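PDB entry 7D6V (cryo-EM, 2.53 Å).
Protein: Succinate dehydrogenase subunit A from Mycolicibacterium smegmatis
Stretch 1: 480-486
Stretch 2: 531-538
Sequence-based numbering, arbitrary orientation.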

# COMPACT_ATOMS: atom_id res chain seq x y z
N ASN A 480 -8.43 -18.03 28.35
CA ASN A 480 -8.09 -17.86 26.94
C ASN A 480 -7.67 -16.41 26.69
O ASN A 480 -8.38 -15.49 27.09
CB ASN A 480 -9.28 -18.22 26.06
CG ASN A 480 -8.89 -18.45 24.62
OD1 ASN A 480 -8.88 -17.52 23.81
ND2 ASN A 480 -8.57 -19.69 24.28
N PRO A 481 -6.52 -16.18 26.04
CA PRO A 481 -6.11 -14.79 25.77
C PRO A 481 -7.11 -14.01 24.94
O PRO A 481 -7.32 -12.81 25.18
CB PRO A 481 -4.77 -14.96 25.04
CG PRO A 481 -4.32 -16.34 25.34
CD PRO A 481 -5.54 -17.16 25.55
N TYR A 482 -7.73 -14.66 23.95
CA TYR A 482 -8.67 -13.96 23.07
C TYR A 482 -9.91 -13.51 23.84
O TYR A 482 -10.41 -12.40 23.62
CB TYR A 482 -9.05 -14.87 21.91
CG TYR A 482 -7.90 -15.21 20.99
CD1 TYR A 482 -7.59 -14.42 19.90
CD2 TYR A 482 -7.11 -16.33 21.23
CE1 TYR A 482 -6.54 -14.72 19.06
CE2 TYR A 482 -6.05 -16.64 20.39
CZ TYR A 482 -5.78 -15.83 19.32
OH TYR A 482 -4.73 -16.13 18.48
N THR A 483 -10.41 -14.36 24.74
CA THR A 483 -11.57 -14.00 25.55
C THR A 483 -11.26 -12.80 26.44
O THR A 483 -12.06 -11.86 26.54
CB THR A 483 -12.01 -15.20 26.38
OG1 THR A 483 -12.55 -16.21 25.51
CG2 THR A 483 -13.07 -14.81 27.39
N LEU A 484 -10.10 -12.82 27.09
CA LEU A 484 -9.70 -11.71 27.95
C LEU A 484 -9.55 -10.43 27.15
O LEU A 484 -9.97 -9.35 27.59
CB LEU A 484 -8.40 -12.04 28.67
CG LEU A 484 -8.43 -12.91 29.93
CD1 LEU A 484 -7.03 -13.39 30.27
CD2 LEU A 484 -9.04 -12.18 31.10
N HIS A 485 -8.94 -10.52 25.96
CA HIS A 485 -8.77 -9.35 25.12
C HIS A 485 -10.11 -8.77 24.70
O HIS A 485 -10.30 -7.55 24.72
CB HIS A 485 -7.94 -9.71 23.89
CG HIS A 485 -7.64 -8.54 23.00
ND1 HIS A 485 -7.49 -8.66 21.64
CD2 HIS A 485 -7.47 -7.23 23.28
CE1 HIS A 485 -7.23 -7.48 21.12
NE2 HIS A 485 -7.22 -6.59 22.09
N ALA A 486 -11.06 -9.63 24.32
CA ALA A 486 -12.38 -9.15 23.93
C ALA A 486 -13.10 -8.49 25.10
O ALA A 486 -13.76 -7.46 24.93
CB ALA A 486 -13.21 -10.31 23.38
N ASN A 531 3.57 -18.19 17.41
CA ASN A 531 2.32 -18.53 18.08
C ASN A 531 1.57 -17.25 18.44
O ASN A 531 1.89 -16.61 19.45
CB ASN A 531 2.62 -19.35 19.34
CG ASN A 531 1.38 -19.98 19.93
OD1 ASN A 531 0.26 -19.63 19.58
ND2 ASN A 531 1.58 -20.91 20.86
N PRO A 532 0.58 -16.83 17.65
CA PRO A 532 -0.09 -15.55 17.93
C PRO A 532 -0.89 -15.53 19.22
O PRO A 532 -1.13 -14.43 19.75
CB PRO A 532 -0.99 -15.34 16.71
CG PRO A 532 -1.13 -16.68 16.10
CD PRO A 532 0.09 -17.46 16.41
N GLY A 533 -1.32 -16.67 19.74
CA GLY A 533 -1.96 -16.68 21.05
C GLY A 533 -0.99 -16.31 22.15
O GLY A 533 -1.33 -15.54 23.06
N TRP A 534 0.23 -16.82 22.07
CA TRP A 534 1.29 -16.43 23.00
C TRP A 534 1.61 -14.95 22.87
O TRP A 534 1.79 -14.25 23.88
CB TRP A 534 2.52 -17.30 22.74
CG TRP A 534 3.72 -16.98 23.55
CD1 TRP A 534 3.76 -16.69 24.88
CD2 TRP A 534 5.08 -16.95 23.09
NE1 TRP A 534 5.06 -16.47 25.27
CE2 TRP A 534 5.88 -16.62 24.19
CE3 TRP A 534 5.69 -17.17 21.85
CZ2 TRP A 534 7.27 -16.50 24.10
CZ3 TRP A 534 7.06 -17.05 21.76
CH2 TRP A 534 7.83 -16.72 22.87
N HIS A 535 1.66 -14.44 21.64
CA HIS A 535 1.94 -13.03 21.42
C HIS A 535 0.84 -12.15 22.01
O HIS A 535 1.12 -11.11 22.62
CB HIS A 535 2.09 -12.75 19.93
CG HIS A 535 3.10 -13.63 19.25
ND1 HIS A 535 3.13 -13.82 17.89
CD2 HIS A 535 4.12 -14.37 19.76
CE1 HIS A 535 4.12 -14.64 17.58
NE2 HIS A 535 4.73 -14.99 18.69
N LEU A 536 -0.42 -12.56 21.85
CA LEU A 536 -1.53 -11.82 22.44
C LEU A 536 -1.46 -11.86 23.96
O LEU A 536 -1.73 -10.85 24.63
CB LEU A 536 -2.86 -12.38 21.94
CG LEU A 536 -4.12 -11.65 22.37
CD1 LEU A 536 -4.03 -10.18 22.01
CD2 LEU A 536 -5.34 -12.28 21.74
N ALA A 537 -1.12 -13.01 24.53
CA ALA A 537 -0.98 -13.11 25.98
C ALA A 537 0.11 -12.19 26.49
O ALA A 537 -0.00 -11.63 27.59
CB ALA A 537 -0.69 -14.56 26.38
N ILE A 538 1.19 -12.02 25.72
CA ILE A 538 2.24 -11.10 26.13
C ILE A 538 1.77 -9.65 26.01
O ILE A 538 2.02 -8.84 26.91
CB ILE A 538 3.52 -11.35 25.30
CG1 ILE A 538 4.09 -12.74 25.62
CG2 ILE A 538 4.56 -10.29 25.59
CD1 ILE A 538 5.11 -13.20 24.61

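Each stretch is an N-cap asparagine followed by the start of a helix, 481-486 or 532-538, in one chain. The helix axes approach to 9.5 Å, and their N-to-C directions differ by 41°. The backbones come nearest at P481 and A537, whose CA atoms are 5.4 Å apart. No hydrogen bond crosses between the stretches, so the contact rests on van der Waals and CH-pi packing.

Both helices begin the same way. An asparagine precedes a proline, and its side chain caps the new helix. Both asparagines have chi1 t, with chi2 -90° in N480 and -14° in N531. N480 OD1 is 3.1 Å from Y482 N, and N531 OD1 is 3.4 Å from G533 N. Both capping bonds are weak, with N-H...O angles of 134°. They still give a partner to amides that lie too early for the i to i-4 pattern within the helix. That pattern then takes over, as in H485 N to P481 O at 2.9 Å and L536 N to P532 O at 2.9 Å.

L536 is the centre of the contact and has the largest area covered by the other stretch. Its CA-to-CB bond points toward stretch 1. It has chi1 t and chi2 p, a common leucine rotamer. L536 CD2 sits over one face of the Y482 ring, 3.9 Å from the centroid and 23° off the normal. L536 CD1 lies 4.2 Å from the centroid of the H485 ring, but off-centre. In both cases C-H groups approach a pi system, a favourable but modest interaction. L536 CD2 also packs against P481, 4.3 Å from P481 CB.

The CA-to-CB bond of Y482 points sideways to the other stretch, but the end of the side chain comes nearer. Its m rotamer, with chi2 at -90°, brings the ring beside L536 and its OH near P532 and G533. Y482 OH is 3.7 Å from G533 N, a contact without a hydrogen bond; the hydroxyl is bonded elsewhere in the structure.

H485 is one turn on from P481, and its CA-to-CB bond points toward stretch 2. With chi1 t and chi2 -149°, H485 ND1 lies 3.8 Å from L536 CD1.

The CA-to-CB bond of P481 also points toward the other stretch. The ring has a C-gamma exo pucker, and P481 CG lies 3.8 Å from G533 O and 4.2 Å from A537 CB. These small neighbours accompany the close backbone approach.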